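Local atomic coordinates of phosphoserine aminotransferase SerC (Cytophaga hutchinsonii ATCC 33406, PDB entry 3FFR), a protein that probably catalyses the pyridoxal-phosphate-dependent transfer of an amino group between glutamate and 3-phosphohydroxypyruvate in serine biosynthesis. Residues Glu132-Thr137 / Asn153-Lys158; Phe87-Gly92 / Val145-Glu150; Leu27-Gly32 / Asn248-Gly253. All coordinates share one frame; numbering follows the deposited sequence.

Contact 1: residues Glu132-Thr137 / Asn153-Lys158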
ATOM      1  N   GLU A 132     -25.418   5.925 -11.447  1.00 27.92           N
ATOM      2  CA  GLU A 132     -24.682   7.099 -10.944  1.00 26.00           C
ATOM      3  C   GLU A 132     -23.296   7.196 -11.513  1.00 24.46           C
ATOM      4  O   GLU A 132     -22.710   8.282 -11.590  1.00 25.61           O
ATOM      5  CB  GLU A 132     -24.602   7.072  -9.411  1.00 26.44           C
ATOM      6  CG  GLU A 132     -25.948   7.098  -8.763  1.00 26.61           C
ATOM      7  CD  GLU A 132     -25.890   6.798  -7.267  1.00 29.05           C
ATOM      8  OE1 GLU A 132     -25.068   7.453  -6.595  1.00 28.08           O
ATOM      9  OE2 GLU A 132     -26.703   5.954  -6.784  1.00 28.42           O
ATOM     10  N   ILE A 133     -22.752   6.026 -11.827  1.00 26.70           N
ATOM     11  CA  ILE A 133     -21.404   5.928 -12.397  1.00 25.48           C
ATOM     12  C   ILE A 133     -21.410   4.872 -13.488  1.00 28.03           C
ATOM     13  O   ILE A 133     -22.266   3.977 -13.497  1.00 27.54           O
ATOM     14  CB  ILE A 133     -20.314   5.643 -11.330  1.00 26.52           C
ATOM     15  CG1 ILE A 133     -20.341   4.175 -10.885  1.00 24.61           C
ATOM     16  CG2 ILE A 133     -20.442   6.618 -10.096  1.00 23.36           C
ATOM     17  CD1 ILE A 133     -19.087   3.745 -10.021  1.00 29.16           C
ATOM     18  N   ILE A 134     -20.486   5.055 -14.432  1.00 26.96           N
ATOM     19  CA  ILE A 134     -20.239   4.133 -15.548  1.00 26.19           C
ATOM     20  C   ILE A 134     -18.788   3.687 -15.383  1.00 26.26           C
ATOM     21  O   ILE A 134     -17.875   4.497 -15.403  1.00 27.00           O
ATOM     22  CB  ILE A 134     -20.435   4.811 -16.935  1.00 26.78           C
ATOM     23  CG1 ILE A 134     -21.913   5.143 -17.164  1.00 27.52           C
ATOM     24  CG2 ILE A 134     -19.919   3.929 -18.085  1.00 24.39           C
ATOM     25  CD1 ILE A 134     -22.145   6.204 -18.242  1.00 25.23           C
ATOM     26  N   CYS A 135     -18.600   2.384 -15.305  1.00 24.74           N
ATOM     27  CA  CYS A 135     -17.263   1.781 -15.119  1.00 26.41           C
ATOM     28  C   CYS A 135     -16.864   0.998 -16.361  1.00 26.57           C
ATOM     29  O   CYS A 135     -17.458  -0.024 -16.707  1.00 27.27           O
ATOM     30  CB  CYS A 135     -17.234   0.862 -13.914  1.00 27.01           C
ATOM     31  SG  CYS A 135     -17.591   1.689 -12.341  1.00 28.93           S
ATOM     32  N   LEU A 136     -15.831   1.531 -17.001  1.00 26.18           N
ATOM     33  CA  LEU A 136     -15.307   1.007 -18.234  1.00 26.87           C
ATOM     34  C   LEU A 136     -13.915   0.484 -18.005  1.00 25.78           C
ATOM     35  O   LEU A 136     -13.187   1.013 -17.182  1.00 27.32           O
ATOM     36  CB  LEU A 136     -15.248   2.127 -19.284  1.00 26.72           C
ATOM     37  CG  LEU A 136     -16.590   2.831 -19.559  1.00 26.17           C
ATOM     38  CD1 LEU A 136     -16.424   4.000 -20.569  1.00 27.94           C
ATOM     39  CD2 LEU A 136     -17.665   1.820 -19.995  1.00 27.07           C
ATOM     40  N   THR A 137     -13.558  -0.544 -18.756  1.00 26.33           N
ATOM     41  CA  THR A 137     -12.202  -1.106 -18.642  1.00 26.48           C
ATOM     42  C   THR A 137     -11.505  -0.939 -19.970  1.00 28.01           C
ATOM     43  O   THR A 137     -11.865  -1.599 -20.969  1.00 27.89           O
ATOM     44  CB  THR A 137     -12.264  -2.548 -18.199  1.00 28.66           C
ATOM     45  OG1 THR A 137     -12.817  -2.611 -16.867  1.00 28.85           O
ATOM     46  CG2 THR A 137     -10.884  -3.185 -18.214  1.00 27.13           C
ATOM     47  N   ASN A 153     -15.491   7.215 -25.643  1.00 28.99           N
ATOM     48  CA  ASN A 153     -16.041   8.554 -25.827  1.00 28.28           C
ATOM     49  C   ASN A 153     -17.527   8.580 -26.123  1.00 29.32           C
ATOM     50  O   ASN A 153     -18.148   9.645 -26.076  1.00 29.85           O
ATOM     51  CB  ASN A 153     -15.300   9.320 -26.942  1.00 28.05           C
ATOM     52  CG  ASN A 153     -13.923   9.790 -26.516  1.00 28.17           C
ATOM     53  OD1 ASN A 153     -13.585   9.763 -25.329  1.00 30.58           O
ATOM     54  ND2 ASN A 153     -13.126  10.243 -27.486  1.00 31.99           N
ATOM     55  N   THR A 154     -18.086   7.422 -26.437  1.00 27.93           N
ATOM     56  CA  THR A 154     -19.505   7.345 -26.783  1.00 29.02           C
ATOM     57  C   THR A 154     -20.397   7.298 -25.566  1.00 29.91           C
ATOM     58  O   THR A 154     -21.608   7.478 -25.662  1.00 30.41           O
ATOM     59  CB  THR A 154     -19.864   6.111 -27.629  1.00 28.21           C
ATOM     60  OG1 THR A 154     -19.661   4.909 -26.876  1.00 30.90           O
ATOM     61  CG2 THR A 154     -19.072   6.087 -28.927  1.00 29.37           C
ATOM     62  N   PHE A 155     -19.806   7.086 -24.409  1.00 26.28           N
ATOM     63  CA  PHE A 155     -20.615   6.931 -23.170  1.00 27.27           C
ATOM     64  C   PHE A 155     -21.142   8.206 -22.541  1.00 27.50           C
ATOM     65  O   PHE A 155     -22.213   8.207 -21.936  1.00 26.76           O
ATOM     66  CB  PHE A 155     -19.882   6.075 -22.138  1.00 28.08           C
ATOM     67  CG  PHE A 155     -19.945   4.593 -22.453  1.00 29.45           C
ATOM     68  CD1 PHE A 155     -19.053   4.024 -23.342  1.00 29.81           C
ATOM     69  CD2 PHE A 155     -20.940   3.797 -21.915  1.00 26.90           C
ATOM     70  CE1 PHE A 155     -19.125   2.686 -23.658  1.00 30.96           C
ATOM     71  CE2 PHE A 155     -21.021   2.452 -22.242  1.00 27.79           C
ATOM     72  CZ  PHE A 155     -20.116   1.897 -23.118  1.00 29.55           C
ATOM     73  N   ARG A 156     -20.431   9.301 -22.741  1.00 27.77           N
ATOM     74  CA  ARG A 156     -20.823  10.555 -22.106  0.50 28.26           C
ATOM     75  C   ARG A 156     -22.244  10.948 -22.399  1.00 27.29           C
ATOM     76  O   ARG A 156     -22.979  11.371 -21.517  1.00 29.02           O
ATOM     77  CB  ARG A 156     -19.951  11.748 -22.477  0.50 29.21           C
ATOM     78  CG  ARG A 156     -20.695  13.010 -22.047  0.50 34.41           C
ATOM     79  CD  ARG A 156     -21.354  12.696 -20.693  0.50 36.77           C
ATOM     80  NE  ARG A 156     -20.300  12.583 -19.715  0.50 30.66           N
ATOM     81  CZ  ARG A 156     -20.296  11.871 -18.585  0.50 25.00           C
ATOM     82  NH1 ARG A 156     -21.300  11.095 -18.194  0.50 16.06           N
ATOM     83  NH2 ARG A 156     -19.213  11.929 -17.860  0.50 31.93           N
ATOM     84  N   ASP A 157     -22.652  10.799 -23.647  1.00 26.68           N
ATOM     85  CA  ASP A 157     -24.001  11.229 -24.017  1.00 28.13           C
ATOM     86  C   ASP A 157     -25.101  10.253 -23.660  1.00 27.52           C
ATOM     87  O   ASP A 157     -26.271  10.602 -23.696  1.00 27.44           O
ATOM     88  CB  ASP A 157     -24.066  11.594 -25.495  1.00 30.05           C
ATOM     89  CG  ASP A 157     -23.446  12.947 -25.785  1.00 38.95           C
ATOM     90  OD1 ASP A 157     -23.079  13.701 -24.827  1.00 41.55           O
ATOM     91  OD2 ASP A 157     -23.345  13.274 -26.982  1.00 44.39           O
ATOM     92  N   LYS A 158     -24.715   9.038 -23.310  1.00 26.22           N
ATOM     93  CA  LYS A 158     -25.690   8.002 -22.922  1.00 26.16           C
ATOM     94  C   LYS A 158     -26.293   8.247 -21.536  1.00 26.88           C
ATOM     95  O   LYS A 158     -27.390   7.797 -21.221  1.00 27.63           O
ATOM     96  CB  LYS A 158     -25.054   6.616 -22.972  1.00 25.96           C
ATOM     97  CG  LYS A 158     -24.568   6.213 -24.337  1.00 31.91           C
ATOM     98  CD  LYS A 158     -24.021   4.784 -24.282  1.00 33.60           C
ATOM     99  CE  LYS A 158     -23.344   4.362 -25.579  1.00 34.54           C
ATOM    100  NZ  LYS A 158     -24.273   4.340 -26.735  1.00 32.78           N
TER
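Phe155 carries this contact, laying its ring against Ile134 and Leu136, two side chains that project from the same side of strand 133-137. Along 153-158, which follows helix 149-152, the chain comes closest to the strand at Phe155, with its CA 8.1 Å from that of Ile134, a spacing bridged by side chains alone. CG of Phe155 lies anti to the carbonyl carbon (chi1 -77°), which directs the ring inward. Leu136 CD2 sits 3.9 Å from the centroid of the Phe155 ring and only 9° off the ring normal, a CH-pi contact over the middle of a face. The second methyl of the same leucine reaches the root of the ring, Leu136 CD1 being 3.8 Å from Phe155 CD1. Ile134 approaches the other ortho carbon obliquely, with its CG2 4.0 Å from Phe155 CD2. Cys89 of strand 85-90 and Ile164 of strand 163-167 also touch the ring, so three neighbouring strands contribute to its bed. Beyond it, Lys158 N donates to Phe155 O at 3.0 Å and closes a turn, while Lys158 NZ leads away to the carbonyls of Pro122 and Ile125. Since strands 133-137 and 163-167 run parallel and adjacent, and 153-158 belongs to the connection between them, the packing is that of a beta-alpha-beta crossover laid on the large mixed sheet of an aminotransferase of the class-V family.

Contact 2: residues Phe87-Gly92 / Val145-Glu150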
ATOM      1  N   PHE A  87     -23.081   1.211 -12.977  1.00 26.64           N
ATOM      2  CA  PHE A  87     -23.190   0.497 -14.281  1.00 25.71           C
ATOM      3  C   PHE A  87     -21.791   0.070 -14.673  1.00 25.92           C
ATOM      4  O   PHE A  87     -20.852   0.885 -14.628  1.00 26.32           O
ATOM      5  CB  PHE A  87     -23.799   1.435 -15.332  1.00 26.22           C
ATOM      6  CG  PHE A  87     -23.802   0.890 -16.738  1.00 25.19           C
ATOM      7  CD1 PHE A  87     -22.688   1.006 -17.547  1.00 27.20           C
ATOM      8  CD2 PHE A  87     -24.928   0.294 -17.245  1.00 28.94           C
ATOM      9  CE1 PHE A  87     -22.697   0.499 -18.813  1.00 29.35           C
ATOM     10  CE2 PHE A  87     -24.946  -0.205 -18.546  1.00 32.73           C
ATOM     11  CZ  PHE A  87     -23.836  -0.116 -19.313  1.00 26.35           C
ATOM     12  N   HIS A  88     -21.649  -1.203 -15.057  1.00 25.49           N
ATOM     13  CA  HIS A  88     -20.358  -1.754 -15.429  1.00 26.64           C
ATOM     14  C   HIS A  88     -20.377  -2.515 -16.746  1.00 26.55           C
ATOM     15  O   HIS A  88     -21.253  -3.312 -16.967  1.00 27.70           O
ATOM     16  CB  HIS A  88     -19.902  -2.780 -14.353  1.00 26.65           C
ATOM     17  CG  HIS A  88     -19.787  -2.217 -12.967  1.00 26.64           C
ATOM     18  ND1 HIS A  88     -18.571  -2.054 -12.327  1.00 25.28           N
ATOM     19  CD2 HIS A  88     -20.735  -1.781 -12.107  1.00 26.81           C
ATOM     20  CE1 HIS A  88     -18.788  -1.504 -11.136  1.00 27.54           C
ATOM     21  NE2 HIS A  88     -20.090  -1.337 -10.974  1.00 26.49           N
ATOM     22  N   CYS A  89     -19.371  -2.258 -17.574  1.00 24.93           N
ATOM     23  CA  CYS A  89     -19.099  -3.102 -18.755  1.00 24.25           C
ATOM     24  C   CYS A  89     -18.198  -4.237 -18.290  1.00 26.95           C
ATOM     25  O   CYS A  89     -17.082  -3.994 -17.817  1.00 28.65           O
ATOM     26  CB  CYS A  89     -18.409  -2.318 -19.884  1.00 27.20           C
ATOM     27  SG  CYS A  89     -19.572  -1.287 -20.817  1.00 29.48           S
ATOM     28  N   VAL A  90     -18.687  -5.461 -18.422  1.00 25.94           N
ATOM     29  CA  VAL A  90     -17.976  -6.655 -17.937  1.00 25.15           C
ATOM     30  C   VAL A  90     -17.670  -7.627 -19.063  1.00 26.40           C
ATOM     31  O   VAL A  90     -18.592  -8.072 -19.760  1.00 27.85           O
ATOM     32  CB  VAL A  90     -18.816  -7.371 -16.839  1.00 27.19           C
ATOM     33  CG1 VAL A  90     -18.177  -8.727 -16.430  1.00 27.58           C
ATOM     34  CG2 VAL A  90     -19.008  -6.430 -15.619  1.00 25.73           C
ATOM     35  N   ASN A  91     -16.388  -7.925 -19.237  1.00 27.07           N
ATOM     36  CA  ASN A  91     -15.970  -8.857 -20.306  1.00 26.47           C
ATOM     37  C   ASN A  91     -14.797  -9.727 -19.937  1.00 28.71           C
ATOM     38  O   ASN A  91     -14.169 -10.378 -20.775  1.00 29.39           O
ATOM     39  CB  ASN A  91     -15.698  -8.128 -21.630  1.00 28.34           C
ATOM     40  CG  ASN A  91     -14.501  -7.206 -21.556  1.00 27.29           C
ATOM     41  OD1 ASN A  91     -14.033  -6.858 -20.470  1.00 27.85           O
ATOM     42  ND2 ASN A  91     -13.974  -6.832 -22.720  1.00 31.00           N
ATOM     43  N   GLY A  92     -14.470  -9.726 -18.663  1.00 27.71           N
ATOM     44  CA  GLY A  92     -13.362 -10.552 -18.179  1.00 26.79           C
ATOM     45  C   GLY A  92     -13.222 -10.486 -16.681  1.00 27.25           C
ATOM     46  O   GLY A  92     -14.041  -9.881 -15.973  1.00 27.72           O
ATOM     47  N   VAL A 145      -8.588  -7.861 -24.452  1.00 27.02           N
ATOM     48  CA  VAL A 145      -9.518  -6.987 -25.158  1.00 27.10           C
ATOM     49  C   VAL A 145      -9.476  -5.561 -24.628  1.00 29.41           C
ATOM     50  O   VAL A 145      -9.526  -5.313 -23.421  1.00 27.55           O
ATOM     51  CB  VAL A 145     -10.982  -7.492 -25.071  1.00 26.26           C
ATOM     52  CG1 VAL A 145     -11.992  -6.476 -25.777  1.00 26.06           C
ATOM     53  CG2 VAL A 145     -11.125  -8.932 -25.701  1.00 26.14           C
ATOM     54  N   SER A 146      -9.376  -4.621 -25.557  1.00 26.67           N
ATOM     55  CA  SER A 146      -9.440  -3.193 -25.228  1.00 26.83           C
ATOM     56  C   SER A 146     -10.747  -2.578 -25.650  1.00 29.24           C
ATOM     57  O   SER A 146     -11.459  -3.093 -26.503  1.00 28.49           O
ATOM     58  CB  SER A 146      -8.312  -2.405 -25.898  1.00 27.61           C
ATOM     59  OG  SER A 146      -7.008  -2.838 -25.519  1.00 30.95           O
HETATM   60  N   MSE A 147     -11.054  -1.471 -24.994  1.00 25.52           N
HETATM   61  CA  MSE A 147     -12.141  -0.557 -25.393  1.00 26.29           C
HETATM   62  C   MSE A 147     -11.443   0.734 -25.839  1.00 28.07           C
HETATM   63  O   MSE A 147     -11.073   1.566 -25.002  1.00 26.31           O
HETATM   64  CB  MSE A 147     -13.113  -0.234 -24.282  1.00 28.42           C
HETATM   65  CG  MSE A 147     -14.232   0.625 -24.806  1.00 27.31           C
HETATM   66 SE   MSE A 147     -15.548   1.139 -23.479  0.75 25.73          SE
HETATM   67  CE  MSE A 147     -16.770  -0.399 -23.626  1.00 33.43           C
ATOM     68  N   PRO A 148     -11.221   0.896 -27.150  1.00 27.97           N
ATOM     69  CA  PRO A 148     -10.511   2.081 -27.636  1.00 29.79           C
ATOM     70  C   PRO A 148     -11.167   3.394 -27.218  1.00 30.47           C
ATOM     71  O   PRO A 148     -12.352   3.436 -26.953  1.00 27.76           O
ATOM     72  CB  PRO A 148     -10.562   1.919 -29.130  1.00 28.82           C
ATOM     73  CG  PRO A 148     -10.579   0.464 -29.338  1.00 30.10           C
ATOM     74  CD  PRO A 148     -11.497  -0.048 -28.256  1.00 30.16           C
ATOM     75  N   VAL A 149     -10.357   4.446 -27.172  1.00 28.49           N
ATOM     76  CA  VAL A 149     -10.825   5.758 -26.711  1.00 28.11           C
ATOM     77  C   VAL A 149     -12.051   6.234 -27.481  1.00 27.90           C
ATOM     78  O   VAL A 149     -12.973   6.797 -26.898  1.00 28.86           O
ATOM     79  CB  VAL A 149      -9.668   6.793 -26.703  1.00 28.50           C
ATOM     80  CG1 VAL A 149     -10.181   8.222 -26.460  1.00 28.00           C
ATOM     81  CG2 VAL A 149      -8.633   6.405 -25.597  1.00 25.52           C
ATOM     82  N   GLU A 150     -12.095   5.951 -28.783  1.00 28.45           N
ATOM     83  CA  GLU A 150     -13.224   6.403 -29.591  1.00 31.87           C
ATOM     84  C   GLU A 150     -14.512   5.749 -29.102  1.00 29.62           C
ATOM     85  O   GLU A 150     -15.582   6.353 -29.142  1.00 29.91           O
ATOM     86  CB  GLU A 150     -13.017   6.160 -31.104  1.00 34.64           C
ATOM     87  CG  GLU A 150     -12.867   4.709 -31.518  1.00 45.94           C
ATOM     88  CD  GLU A 150     -12.662   4.559 -33.022  1.00 60.49           C
ATOM     89  OE1 GLU A 150     -12.820   5.575 -33.743  1.00 61.38           O
ATOM     90  OE2 GLU A 150     -12.356   3.431 -33.469  1.00 72.84           O
TER
HETATM   91  O   HOH W   1     -11.940  -4.271 -22.579  1.00 34.47           O
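Asn91 ND2, which rests against Val145, is held by two acceptors: the backbone carbonyl of Lys118 and a water that accepts from it at 3.3 Å. That water in turn donates to Val145 O at 2.8 Å, and so forms a bridge between the segments. The fold explains the meeting: 87-92 is the end of strand 85-90 in the large mixed sheet, just as the chain turns into helix 93-104 with Gly92 at the N-cap position, while Val145 lies in the short, weakly bonded strand 145-146, paired antiparallel with 139-140. The two backbones stay apart, the CA atoms of Asn91 and Val145 being 8.3 Å from each other, so a solvent molecule and side chains do the joining. Two acceptors at one amide nitrogen probably restrain the rotation of the Asn91 side chain in this buried place, and its backbone N is tied separately to Ser95 OG. CG of Asn91 stands between the backbone N and the carbonyl carbon (chi1 67°), and from there the amide nitrogen, Asn91 ND2, reaches Val145 CG1 at 3.7 Å. This is van der Waals contact of a polar atom with a methyl, next to the water bridge. Further along, the joint becomes apolar, and Met147, present as selenomethionine, extends toward Cys89. Leu136 of strand 133-137 touches both Met147 and Cys89, and Phe120 also packs on the cysteine. The turn about the CG-SE bond (chi3 -88°) places the terminal methyl, Met147 CE, 4.1 Å from Cys89 SG.

Contact 3: residues Leu27-Gly32 / Asn248-Gly253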
ATOM      1  N   LEU A  27      18.240   4.929  -2.175  1.00 29.39           N
ATOM      2  CA  LEU A  27      18.929   4.426  -0.990  1.00 29.78           C
ATOM      3  C   LEU A  27      19.946   5.460  -0.532  1.00 29.69           C
ATOM      4  O   LEU A  27      20.067   5.768   0.665  1.00 30.06           O
ATOM      5  CB  LEU A  27      19.633   3.108  -1.289  1.00 30.12           C
ATOM      6  CG  LEU A  27      18.720   1.916  -1.575  1.00 32.38           C
ATOM      7  CD1 LEU A  27      19.527   0.745  -2.146  1.00 37.42           C
ATOM      8  CD2 LEU A  27      17.861   1.523  -0.335  1.00 32.62           C
ATOM      9  N   ASP A  28      20.658   6.006  -1.495  1.00 32.81           N
ATOM     10  CA  ASP A  28      21.710   6.991  -1.207  1.00 30.21           C
ATOM     11  C   ASP A  28      21.190   8.240  -0.541  1.00 32.40           C
ATOM     12  O   ASP A  28      21.843   8.801   0.376  1.00 33.73           O
ATOM     13  CB  ASP A  28      22.457   7.412  -2.483  1.00 31.82           C
ATOM     14  CG  ASP A  28      23.460   6.380  -2.945  1.00 39.36           C
ATOM     15  OD1 ASP A  28      23.778   5.478  -2.167  1.00 43.63           O
ATOM     16  OD2 ASP A  28      23.967   6.502  -4.076  1.00 43.69           O
ATOM     17  N   GLU A  29      20.013   8.662  -0.991  1.00 30.93           N
ATOM     18  CA  GLU A  29      19.370   9.892  -0.485  1.00 31.27           C
ATOM     19  C   GLU A  29      18.522   9.670   0.751  1.00 30.03           C
ATOM     20  O   GLU A  29      17.976  10.618   1.309  1.00 32.11           O
ATOM     21  CB  GLU A  29      18.503  10.560  -1.537  1.00 30.02           C
ATOM     22  CG  GLU A  29      19.353  11.042  -2.749  1.00 36.70           C
ATOM     23  CD  GLU A  29      18.586  11.865  -3.776  1.00 42.95           C
ATOM     24  OE1 GLU A  29      17.391  12.153  -3.595  1.00 45.98           O
ATOM     25  OE2 GLU A  29      19.211  12.240  -4.797  1.00 55.10           O
ATOM     26  N   LYS A  30      18.418   8.411   1.152  1.00 29.71           N
ATOM     27  CA  LYS A  30      17.603   8.023   2.313  1.00 26.95           C
ATOM     28  C   LYS A  30      16.126   8.409   2.172  1.00 27.22           C
ATOM     29  O   LYS A  30      15.464   8.805   3.117  1.00 28.79           O
ATOM     30  CB  LYS A  30      18.207   8.548   3.637  1.00 28.68           C
ATOM     31  CG  LYS A  30      19.536   7.860   3.935  1.00 32.19           C
ATOM     32  CD  LYS A  30      20.003   8.154   5.357  1.00 33.21           C
ATOM     33  CE  LYS A  30      21.190   7.264   5.752  1.00 41.57           C
ATOM     34  NZ  LYS A  30      21.622   7.450   7.166  1.00 35.61           N
ATOM     35  N   ILE A  31      15.617   8.223   0.962  1.00 26.74           N
ATOM     36  CA  ILE A  31      14.230   8.530   0.664  1.00 26.22           C
ATOM     37  C   ILE A  31      13.290   7.736   1.572  1.00 27.09           C
ATOM     38  O   ILE A  31      12.204   8.190   1.908  1.00 28.18           O
ATOM     39  CB  ILE A  31      13.900   8.251  -0.855  1.00 25.94           C
ATOM     40  CG1 ILE A  31      14.684   9.183  -1.765  1.00 28.26           C
ATOM     41  CG2 ILE A  31      12.363   8.364  -1.111  1.00 27.17           C
ATOM     42  CD1 ILE A  31      14.360  10.654  -1.585  1.00 28.62           C
ATOM     43  N   GLY A  32      13.747   6.563   2.003  1.00 28.53           N
ATOM     44  CA  GLY A  32      12.929   5.651   2.833  1.00 28.99           C
ATOM     45  C   GLY A  32      12.908   6.029   4.309  1.00 29.83           C
ATOM     46  O   GLY A  32      12.130   5.485   5.123  1.00 28.81           O
ATOM     47  N   ASN A 248       8.044   4.139  -3.988  1.00 26.46           N
ATOM     48  CA  ASN A 248       7.377   4.121  -5.286  1.00 25.19           C
ATOM     49  C   ASN A 248       6.993   5.502  -5.794  1.00 25.12           C
ATOM     50  O   ASN A 248       6.983   5.739  -6.993  1.00 26.43           O
ATOM     51  CB  ASN A 248       6.178   3.171  -5.381  1.00 25.09           C
ATOM     52  CG  ASN A 248       6.558   1.806  -5.898  1.00 25.95           C
ATOM     53  OD1 ASN A 248       7.720   1.539  -6.232  1.00 28.21           O
ATOM     54  ND2 ASN A 248       5.556   0.903  -5.966  1.00 26.90           N
ATOM     55  N   ILE A 249       6.622   6.405  -4.896  1.00 24.99           N
ATOM     56  CA  ILE A 249       6.311   7.785  -5.338  1.00 26.23           C
ATOM     57  C   ILE A 249       7.594   8.393  -5.931  1.00 26.10           C
ATOM     58  O   ILE A 249       7.583   9.075  -6.958  1.00 27.18           O
ATOM     59  CB  ILE A 249       5.713   8.640  -4.189  1.00 26.11           C
ATOM     60  CG1 ILE A 249       4.319   8.074  -3.829  1.00 26.64           C
ATOM     61  CG2 ILE A 249       5.577  10.115  -4.625  1.00 25.92           C
ATOM     62  CD1 ILE A 249       3.677   8.683  -2.539  1.00 28.84           C
ATOM     63  N   PHE A 250       8.717   8.095  -5.283  1.00 27.33           N
ATOM     64  CA  PHE A 250      10.028   8.561  -5.759  1.00 26.40           C
ATOM     65  C   PHE A 250      10.341   7.969  -7.126  1.00 27.98           C
ATOM     66  O   PHE A 250      10.674   8.669  -8.100  1.00 27.05           O
ATOM     67  CB  PHE A 250      11.134   8.156  -4.781  1.00 26.58           C
ATOM     68  CG  PHE A 250      12.511   8.575  -5.205  1.00 26.57           C
ATOM     69  CD1 PHE A 250      12.959   9.872  -4.951  1.00 30.46           C
ATOM     70  CD2 PHE A 250      13.376   7.679  -5.798  1.00 27.22           C
ATOM     71  CE1 PHE A 250      14.235  10.264  -5.304  1.00 30.69           C
ATOM     72  CE2 PHE A 250      14.655   8.075  -6.161  1.00 28.66           C
ATOM     73  CZ  PHE A 250      15.075   9.372  -5.912  1.00 28.50           C
ATOM     74  N   LEU A 251      10.221   6.654  -7.207  1.00 26.81           N
ATOM     75  CA  LEU A 251      10.544   5.963  -8.451  1.00 28.44           C
ATOM     76  C   LEU A 251       9.610   6.410  -9.570  1.00 26.99           C
ATOM     77  O   LEU A 251      10.024   6.548 -10.722  1.00 26.90           O
ATOM     78  CB  LEU A 251      10.468   4.437  -8.288  1.00 28.45           C
ATOM     79  CG  LEU A 251      11.502   3.758  -7.392  1.00 28.03           C
ATOM     80  CD1 LEU A 251      11.120   2.269  -7.292  1.00 29.99           C
ATOM     81  CD2 LEU A 251      12.961   3.957  -7.926  1.00 28.55           C
ATOM     82  N   LEU A 252       8.348   6.642  -9.226  1.00 27.86           N
ATOM     83  CA  LEU A 252       7.374   7.079 -10.235  1.00 25.13           C
ATOM     84  C   LEU A 252       7.743   8.448 -10.843  1.00 27.64           C
ATOM     85  O   LEU A 252       7.633   8.682 -12.054  1.00 26.10           O
ATOM     86  CB  LEU A 252       5.934   7.090  -9.697  1.00 26.50           C
ATOM     87  CG  LEU A 252       4.818   7.350 -10.720  1.00 27.47           C
ATOM     88  CD1 LEU A 252       4.794   6.315 -11.875  1.00 24.86           C
ATOM     89  CD2 LEU A 252       3.448   7.419 -10.001  1.00 25.03           C
ATOM     90  N   GLY A 253       8.175   9.358  -9.998  1.00 27.00           N
ATOM     91  CA  GLY A 253       8.576  10.683 -10.470  1.00 29.27           C
ATOM     92  C   GLY A 253       9.805  10.587 -11.354  1.00 27.27           C
ATOM     93  O   GLY A 253       9.908  11.283 -12.345  1.00 27.21           O
TER
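A CH-pi contact between Ile31 and the ring of Phe250 joins the loop just after helix 19-28 to the flank of helix 246-262. The evidence is geometric: Ile31 CG1 stands 3.9 Å from the centroid of the Phe250 ring and 21° off its normal, above a face but displaced toward the rim. Ile31 CD1 lies beyond the rim, 3.7 Å from Phe250 CE1, while the other branch, Ile31 CG2, meets Phe250 CB at 3.9 Å. With CG anti to its backbone N (chi1 179°), Phe250 extends its ring from the helix toward the isoleucine. The chain reaches this position through a Schellman motif with Lys30 at positive phi, one of whose bonds runs from Lys30 N to Leu27 O at 3.2 Å. Glu29 approaches the ring obliquely, its OE1 4.1 Å from Phe250 CE1, and has a long, weak ion pair with Lys40. Thr25, Ala26 and Val44 pack on the phenylalanine too, and on the same turn of chain as Glu29, Asp28 and Lys30 form salt bridges with Arg20 and Glu14, respectively, of the second subunit. Without the ring, as with an alanine at Phe250, a gap is likely to open beside Ile31, leaving its CG1 without the face it rests on and its CD1 without a neighbour at the rim. Being dispersive and short-ranged, the contact depends on closely fitted shapes, whereas Asp28 and Lys30 serve the dimer interface.

How the contacts relate
Contacts 1 and 2 are neighbours, with centres 10 Å apart, and share the seven-stranded mixed sheet through its adjacent parallel strands 133-137 and 85-90. A probable backbone hydrogen bond from Cys135 N to Phe87 O, 2.8 Å long, ties them directly. Along the chain their segments alternate: 87-92, 132-137, 145-150, then 153-158, so the two interlock. Contact 3 lies on the other side of the chain's centre, 37 Å from contact 1 and 35 Å from contact 2 between centres. Its segments, 27-32 and 248-253, enclose the other two in sequence. The first pair thus packs connecting segments onto the sheet, whereas contact 3 joins the loop following helix 19-28 to helix 246-262 beside the second subunit.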